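Local coordinates for protein putative oxidoreductase (Salmonella enterica subsp. enterica serovar Typhimurium, PDB 3NX4) that binds NADP and is probably an NADPH-dependent acryloyl-CoA reductase of the medium-chain dehydrogenase/reductase family, at residues L20-V34 / H94-G106. Residues are numbered along the deposited sequence; the frame is centred on the assembly and turned at random.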
ATOM      1  N   LEU A  20     -35.368  10.007  27.014  1.00 75.55           N
ATOM      2  CA  LEU A  20     -34.807   9.111  28.004  1.00 78.62           C
ATOM      3  C   LEU A  20     -34.153   9.901  29.105  1.00 81.00           C
ATOM      4  O   LEU A  20     -33.931  11.099  28.970  1.00 78.68           O
ATOM      5  CB  LEU A  20     -33.820   8.128  27.382  1.00 74.64           C
ATOM      6  CG  LEU A  20     -32.616   8.698  26.652  1.00 71.31           C
ATOM      7  CD1 LEU A  20     -31.602   7.611  26.431  1.00 72.15           C
ATOM      8  CD2 LEU A  20     -33.069   9.282  25.344  1.00 72.52           C
ATOM      9  N   GLU A  21     -33.894   9.236  30.220  1.00 81.58           N
ATOM     10  CA  GLU A  21     -33.201   9.874  31.322  1.00 82.04           C
ATOM     11  C   GLU A  21     -31.697   9.834  31.104  1.00 68.67           C
ATOM     12  O   GLU A  21     -31.150   8.847  30.641  1.00 65.04           O
ATOM     13  CB  GLU A  21     -33.575   9.245  32.660  1.00 96.36           C
ATOM     14  CG  GLU A  21     -34.874   9.772  33.230  1.00108.72           C
ATOM     15  CD  GLU A  21     -34.825  11.252  33.545  1.00117.66           C
ATOM     16  OE1 GLU A  21     -33.847  11.926  33.155  1.00119.18           O
ATOM     17  OE2 GLU A  21     -35.773  11.748  34.184  1.00122.80           O
ATOM     18  N   GLU A  22     -31.041  10.907  31.503  1.00 56.40           N
ATOM     19  CA  GLU A  22     -29.615  11.070  31.325  1.00 60.15           C
ATOM     20  C   GLU A  22     -28.881   9.948  32.034  1.00 64.86           C
ATOM     21  O   GLU A  22     -27.823   9.514  31.600  1.00 62.54           O
ATOM     22  CB  GLU A  22     -29.185  12.426  31.877  1.00 68.80           C
ATOM     23  CG  GLU A  22     -27.732  12.742  31.693  1.00 70.14           C
ATOM     24  CD  GLU A  22     -27.405  14.167  32.046  1.00 71.35           C
ATOM     25  OE1 GLU A  22     -28.324  15.002  32.063  1.00 75.39           O
ATOM     26  OE2 GLU A  22     -26.228  14.457  32.301  1.00 71.82           O
ATOM     27  N   SER A  23     -29.447   9.497  33.144  1.00 64.58           N
ATOM     28  CA  SER A  23     -28.843   8.443  33.961  1.00 63.20           C
ATOM     29  C   SER A  23     -28.763   7.099  33.232  1.00 62.50           C
ATOM     30  O   SER A  23     -28.165   6.154  33.736  1.00 69.64           O
ATOM     31  CB  SER A  23     -29.603   8.285  35.284  1.00 62.36           C
ATOM     32  OG  SER A  23     -30.971   7.997  35.052  1.00 67.96           O
ATOM     33  N   GLN A  24     -29.369   7.022  32.050  1.00 63.28           N
ATOM     34  CA  GLN A  24     -29.328   5.807  31.237  1.00 65.23           C
ATOM     35  C   GLN A  24     -28.076   5.737  30.362  1.00 64.30           C
ATOM     36  O   GLN A  24     -27.748   4.682  29.812  1.00 62.68           O
ATOM     37  CB  GLN A  24     -30.563   5.715  30.341  1.00 64.75           C
ATOM     38  CG  GLN A  24     -31.885   5.686  31.074  1.00 66.30           C
ATOM     39  CD  GLN A  24     -33.051   5.535  30.116  1.00 73.42           C
ATOM     40  OE1 GLN A  24     -33.958   6.365  30.084  1.00 76.05           O
ATOM     41  NE2 GLN A  24     -33.027   4.471  29.320  1.00 71.60           N
ATOM     42  N   LEU A  25     -27.387   6.865  30.219  1.00 58.28           N
ATOM     43  CA  LEU A  25     -26.173   6.913  29.413  1.00 53.61           C
ATOM     44  C   LEU A  25     -25.108   5.981  29.983  1.00 59.06           C
ATOM     45  O   LEU A  25     -25.078   5.739  31.192  1.00 59.33           O
ATOM     46  CB  LEU A  25     -25.619   8.334  29.374  1.00 53.17           C
ATOM     47  CG  LEU A  25     -26.429   9.440  28.708  1.00 55.54           C
ATOM     48  CD1 LEU A  25     -25.701  10.762  28.879  1.00 55.10           C
ATOM     49  CD2 LEU A  25     -26.649   9.125  27.241  1.00 52.89           C
ATOM     50  N   PRO A  26     -24.216   5.469  29.117  1.00 49.98           N
ATOM     51  CA  PRO A  26     -23.136   4.600  29.598  1.00 49.65           C
ATOM     52  C   PRO A  26     -22.265   5.338  30.602  1.00 58.15           C
ATOM     53  O   PRO A  26     -22.368   6.558  30.731  1.00 58.79           O
ATOM     54  CB  PRO A  26     -22.327   4.315  28.325  1.00 50.01           C
ATOM     55  CG  PRO A  26     -22.657   5.451  27.397  1.00 47.43           C
ATOM     56  CD  PRO A  26     -24.103   5.734  27.670  1.00 45.26           C
ATOM     57  N   ALA A  27     -21.413   4.610  31.313  1.00 62.27           N
ATOM     58  CA  ALA A  27     -20.520   5.246  32.270  1.00 63.27           C
ATOM     59  C   ALA A  27     -19.348   5.888  31.542  1.00 57.29           C
ATOM     60  O   ALA A  27     -18.895   5.385  30.515  1.00 59.61           O
ATOM     61  CB  ALA A  27     -20.027   4.236  33.300  1.00 63.78           C
ATOM     62  N   GLY A  28     -18.868   7.006  32.076  1.00 54.94           N
ATOM     63  CA  GLY A  28     -17.723   7.692  31.509  1.00 51.69           C
ATOM     64  C   GLY A  28     -17.368   8.943  32.289  1.00 50.41           C
ATOM     65  O   GLY A  28     -18.201   9.508  32.995  1.00 54.34           O
ATOM     66  N   ASP A  29     -16.126   9.387  32.144  1.00 44.56           N
ATOM     67  CA  ASP A  29     -15.627  10.513  32.923  1.00 41.71           C
ATOM     68  C   ASP A  29     -16.147  11.873  32.484  1.00 41.66           C
ATOM     69  O   ASP A  29     -16.199  12.799  33.286  1.00 42.21           O
ATOM     70  CB  ASP A  29     -14.102  10.532  32.907  1.00 46.52           C
ATOM     71  CG  ASP A  29     -13.507   9.364  33.650  1.00 55.75           C
ATOM     72  OD1 ASP A  29     -14.172   8.846  34.580  1.00 56.21           O
ATOM     73  OD2 ASP A  29     -12.376   8.964  33.308  1.00 55.34           O
ATOM     74  N   VAL A  30     -16.514  12.007  31.212  1.00 38.73           N
ATOM     75  CA  VAL A  30     -16.886  13.317  30.700  1.00 35.81           C
ATOM     76  C   VAL A  30     -18.293  13.320  30.130  1.00 43.50           C
ATOM     77  O   VAL A  30     -18.608  12.527  29.242  1.00 35.78           O
ATOM     78  CB  VAL A  30     -15.894  13.810  29.626  1.00 37.05           C
ATOM     79  CG1 VAL A  30     -16.128  15.274  29.352  1.00 37.45           C
ATOM     80  CG2 VAL A  30     -14.458  13.570  30.094  1.00 35.41           C
ATOM     81  N   THR A  31     -19.131  14.210  30.663  1.00 37.85           N
ATOM     82  CA  THR A  31     -20.489  14.399  30.170  1.00 36.76           C
ATOM     83  C   THR A  31     -20.572  15.628  29.283  1.00 39.58           C
ATOM     84  O   THR A  31     -20.197  16.731  29.687  1.00 42.86           O
ATOM     85  CB  THR A  31     -21.493  14.553  31.323  1.00 43.07           C
ATOM     86  OG1 THR A  31     -21.557  13.325  32.051  1.00 46.32           O
ATOM     87  CG2 THR A  31     -22.873  14.894  30.777  1.00 44.73           C
ATOM     88  N   VAL A  32     -21.071  15.429  28.070  1.00 36.79           N
ATOM     89  CA  VAL A  32     -21.108  16.490  27.078  1.00 35.65           C
ATOM     90  C   VAL A  32     -22.535  16.811  26.674  1.00 40.74           C
ATOM     91  O   VAL A  32     -23.323  15.911  26.380  1.00 42.43           O
ATOM     92  CB  VAL A  32     -20.312  16.081  25.822  1.00 36.47           C
ATOM     93  CG1 VAL A  32     -20.323  17.190  24.798  1.00 34.95           C
ATOM     94  CG2 VAL A  32     -18.873  15.698  26.210  1.00 37.77           C
ATOM     95  N   ASP A  33     -22.868  18.096  26.681  1.00 41.04           N
ATOM     96  CA  ASP A  33     -24.124  18.558  26.117  1.00 44.03           C
ATOM     97  C   ASP A  33     -23.882  18.789  24.634  1.00 42.34           C
ATOM     98  O   ASP A  33     -23.150  19.702  24.255  1.00 38.92           O
ATOM     99  CB  ASP A  33     -24.578  19.846  26.800  1.00 44.06           C
ATOM    100  CG  ASP A  33     -24.861  19.651  28.281  1.00 54.27           C
ATOM    101  OD1 ASP A  33     -25.110  18.498  28.700  1.00 52.75           O
ATOM    102  OD2 ASP A  33     -24.840  20.654  29.023  1.00 56.05           O
ATOM    103  N   VAL A  34     -24.484  17.937  23.810  1.00 40.79           N
ATOM    104  CA  VAL A  34     -24.229  17.913  22.374  1.00 42.24           C
ATOM    105  C   VAL A  34     -24.993  19.001  21.644  1.00 46.27           C
ATOM    106  O   VAL A  34     -26.192  19.179  21.857  1.00 42.49           O
ATOM    107  CB  VAL A  34     -24.596  16.542  21.776  1.00 41.06           C
ATOM    108  CG1 VAL A  34     -24.442  16.556  20.258  1.00 33.56           C
ATOM    109  CG2 VAL A  34     -23.727  15.442  22.414  1.00 41.06           C
ATOM    110  N   HIS A  94     -20.574   2.086  21.670  1.00 52.47           N
ATOM    111  CA  HIS A  94     -20.806   3.008  22.770  1.00 52.63           C
ATOM    112  C   HIS A  94     -21.859   4.037  22.374  1.00 51.03           C
ATOM    113  O   HIS A  94     -21.770   4.618  21.300  1.00 51.47           O
ATOM    114  CB  HIS A  94     -19.492   3.696  23.133  1.00 47.76           C
ATOM    115  CG  HIS A  94     -19.562   4.544  24.362  1.00 52.00           C
ATOM    116  ND1 HIS A  94     -19.191   4.083  25.606  1.00 56.29           N
ATOM    117  CD2 HIS A  94     -19.943   5.831  24.536  1.00 56.75           C
ATOM    118  CE1 HIS A  94     -19.346   5.047  26.494  1.00 56.98           C
ATOM    119  NE2 HIS A  94     -19.801   6.118  25.871  1.00 62.54           N
ATOM    120  N   TRP A  95     -22.841   4.283  23.234  1.00 46.71           N
ATOM    121  CA  TRP A  95     -23.865   5.275  22.919  1.00 43.90           C
ATOM    122  C   TRP A  95     -23.233   6.568  22.421  1.00 39.53           C
ATOM    123  O   TRP A  95     -22.304   7.097  23.037  1.00 43.15           O
ATOM    124  CB  TRP A  95     -24.770   5.534  24.122  1.00 44.41           C
ATOM    125  CG  TRP A  95     -25.808   4.464  24.312  1.00 51.86           C
ATOM    126  CD1 TRP A  95     -25.826   3.223  23.739  1.00 50.69           C
ATOM    127  CD2 TRP A  95     -26.989   4.551  25.119  1.00 54.12           C
ATOM    128  NE1 TRP A  95     -26.943   2.531  24.147  1.00 54.30           N
ATOM    129  CE2 TRP A  95     -27.673   3.325  24.993  1.00 56.62           C
ATOM    130  CE3 TRP A  95     -27.531   5.544  25.940  1.00 53.78           C
ATOM    131  CZ2 TRP A  95     -28.870   3.069  25.655  1.00 60.19           C
ATOM    132  CZ3 TRP A  95     -28.719   5.287  26.594  1.00 58.12           C
ATOM    133  CH2 TRP A  95     -29.377   4.061  26.446  1.00 57.68           C
ATOM    134  N   GLY A  96     -23.751   7.072  21.305  1.00 40.29           N
ATOM    135  CA  GLY A  96     -23.060   8.093  20.545  1.00 41.32           C
ATOM    136  C   GLY A  96     -23.676   9.473  20.442  1.00 39.74           C
ATOM    137  O   GLY A  96     -24.375   9.946  21.341  1.00 39.89           O
ATOM    138  N   GLY A  97     -23.415  10.114  19.306  1.00 37.97           N
ATOM    139  CA  GLY A  97     -23.567  11.549  19.187  1.00 36.72           C
ATOM    140  C   GLY A  97     -24.920  12.050  18.748  1.00 35.74           C
ATOM    141  O   GLY A  97     -25.190  13.252  18.828  1.00 36.10           O
ATOM    142  N   LEU A  98     -25.773  11.148  18.277  1.00 33.85           N
ATOM    143  CA  LEU A  98     -27.092  11.568  17.810  1.00 32.80           C
ATOM    144  C   LEU A  98     -28.064  11.621  18.982  1.00 41.56           C
ATOM    145  O   LEU A  98     -29.059  10.897  19.032  1.00 38.13           O
ATOM    146  CB  LEU A  98     -27.584  10.684  16.649  1.00 34.50           C
ATOM    147  CG  LEU A  98     -26.779  10.927  15.362  1.00 38.70           C
ATOM    148  CD1 LEU A  98     -26.883   9.776  14.362  1.00 39.03           C
ATOM    149  CD2 LEU A  98     -27.176  12.250  14.711  1.00 39.93           C
ATOM    150  N   ALA A  99     -27.741  12.497  19.929  1.00 45.31           N
ATOM    151  CA  ALA A  99     -28.509  12.656  21.158  1.00 46.40           C
ATOM    152  C   ALA A  99     -28.161  13.992  21.801  1.00 45.50           C
ATOM    153  O   ALA A  99     -27.161  14.622  21.450  1.00 43.30           O
ATOM    154  CB  ALA A  99     -28.219  11.515  22.120  1.00 47.67           C
ATOM    155  N   GLU A 100     -28.975  14.414  22.760  1.00 42.36           N
ATOM    156  CA  GLU A 100     -28.758  15.704  23.398  1.00 43.00           C
ATOM    157  C   GLU A 100     -27.582  15.693  24.361  1.00 38.72           C
ATOM    158  O   GLU A 100     -26.991  16.736  24.626  1.00 44.87           O
ATOM    159  CB  GLU A 100     -30.036  16.188  24.087  1.00 49.68           C
ATOM    160  CG  GLU A 100     -31.129  16.543  23.086  1.00 51.72           C
ATOM    161  CD  GLU A 100     -32.351  17.152  23.745  1.00 64.95           C
ATOM    162  OE1 GLU A 100     -32.566  16.888  24.946  1.00 62.63           O
ATOM    163  OE2 GLU A 100     -33.088  17.897  23.063  1.00 72.52           O
ATOM    164  N   ARG A 101     -27.237  14.512  24.863  1.00 38.53           N
ATOM    165  CA  ARG A 101     -26.099  14.358  25.772  1.00 38.92           C
ATOM    166  C   ARG A 101     -25.320  13.097  25.447  1.00 41.52           C
ATOM    167  O   ARG A 101     -25.883  12.119  24.959  1.00 39.16           O
ATOM    168  CB  ARG A 101     -26.568  14.269  27.231  1.00 43.57           C
ATOM    169  CG  ARG A 101     -27.740  15.158  27.575  1.00 61.39           C
ATOM    170  CD  ARG A 101     -27.303  16.366  28.368  1.00 69.49           C
ATOM    171  NE  ARG A 101     -28.445  17.081  28.930  1.00 70.47           N
ATOM    172  CZ  ARG A 101     -28.990  18.170  28.395  1.00 79.46           C
ATOM    173  NH1 ARG A 101     -28.498  18.683  27.272  1.00 75.09           N
ATOM    174  NH2 ARG A 101     -30.027  18.749  28.987  1.00 85.43           N
ATOM    175  N   ALA A 102     -24.025  13.116  25.751  1.00 41.85           N
ATOM    176  CA  ALA A 102     -23.179  11.942  25.587  1.00 40.51           C
ATOM    177  C   ALA A 102     -22.262  11.853  26.791  1.00 39.27           C
ATOM    178  O   ALA A 102     -21.943  12.870  27.410  1.00 44.08           O
ATOM    179  CB  ALA A 102     -22.358  12.023  24.289  1.00 40.03           C
ATOM    180  N   ARG A 103     -21.863  10.635  27.137  1.00 40.72           N
ATOM    181  CA  ARG A 103     -20.910  10.426  28.222  1.00 39.66           C
ATOM    182  C   ARG A 103     -19.818   9.489  27.736  1.00 45.10           C
ATOM    183  O   ARG A 103     -20.105   8.381  27.283  1.00 50.37           O
ATOM    184  CB  ARG A 103     -21.603   9.852  29.459  1.00 43.56           C
ATOM    185  CG  ARG A 103     -20.716   9.876  30.701  1.00 47.72           C
ATOM    186  CD  ARG A 103     -21.429   9.278  31.934  1.00 48.75           C
ATOM    187  NE  ARG A 103     -22.741   9.871  32.123  1.00 58.70           N
ATOM    188  CZ  ARG A 103     -23.697   9.345  32.883  1.00 66.45           C
ATOM    189  NH1 ARG A 103     -23.481   8.205  33.525  1.00 69.22           N
ATOM    190  NH2 ARG A 103     -24.868   9.956  32.994  1.00 57.58           N
ATOM    191  N   VAL A 104     -18.570   9.941  27.826  1.00 40.13           N
ATOM    192  CA  VAL A 104     -17.457   9.258  27.179  1.00 35.28           C
ATOM    193  C   VAL A 104     -16.171   9.374  27.976  1.00 39.82           C
ATOM    194  O   VAL A 104     -16.090  10.119  28.952  1.00 41.19           O
ATOM    195  CB  VAL A 104     -17.172   9.846  25.773  1.00 44.77           C
ATOM    196  CG1 VAL A 104     -18.370   9.658  24.855  1.00 43.18           C
ATOM    197  CG2 VAL A 104     -16.793  11.323  25.877  1.00 36.77           C
ATOM    198  N   LYS A 105     -15.158   8.633  27.542  1.00 39.04           N
ATOM    199  CA  LYS A 105     -13.847   8.699  28.163  1.00 38.47           C
ATOM    200  C   LYS A 105     -13.137   9.942  27.672  1.00 39.30           C
ATOM    201  O   LYS A 105     -13.217  10.276  26.496  1.00 37.95           O
ATOM    202  CB  LYS A 105     -13.013   7.492  27.758  1.00 45.66           C
ATOM    203  CG  LYS A 105     -13.582   6.149  28.150  1.00 54.86           C
ATOM    204  CD  LYS A 105     -12.574   5.059  27.807  1.00 60.01           C
ATOM    205  CE  LYS A 105     -13.130   3.667  28.061  1.00 71.83           C
ATOM    206  NZ  LYS A 105     -12.179   2.608  27.608  1.00 75.16           N
ATOM    207  N   GLY A 106     -12.409  10.607  28.560  1.00 39.40           N
ATOM    208  CA  GLY A 106     -11.601  11.742  28.158  1.00 42.27           C
ATOM    209  C   GLY A 106     -10.667  11.452  26.992  1.00 41.75           C
ATOM    210  O   GLY A 106     -10.421  12.329  26.166  1.00 39.95           O
TER
HETATM  211  O   HOH W   1     -30.223  16.161  30.737  1.00 57.80           O
HETATM  212  O   HOH W   2     -11.485  10.046  31.139  1.00 45.62           O
HETATM  213  O   HOH W   3     -27.779  19.598  23.885  1.00 50.63           O
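The carbonyl oxygen E100 O is gripped twice: V34 N donates to it at 2.9 Å, from 44° above the carbonyl plane, and a water that also donates to V34 O adds a second bond. Strands 30-34 and 101-104 run antiparallel; V32 N to A102 O, at 2.8 Å, is almost straight (176°), and V30 exchanges two bonds with V104. A classic beta bulge sets D29 and V30 together opposite V104. On the T31 side of the sheet, R101 carries two long salt bridges. E22 OE1 lies at the guanidinium edge, 3.8 Å from R101 NE, and one water bridges the same two atoms; D33 OD1 sits well out of the guanidinium plane, so charge alone links it. R103 starts extended, and the bend at chi3 (-51°) lays one guanidinium face against L25 CB, which sits toward its rim. P26 packs against H94 and W95: its CG lies over a face of H94, 3.3 Å from H94 NE2, while its CD rests 3.6 Å from W95 CB, beside the indole. That imidazole is held by H94 NE2 donating to R103 O at 2.7 Å, in the ring plane. In this GroES-like domain, backbone bonds thus set the strand register, while E22-R101 pairing and P26 packing probably help hold the preceding loop.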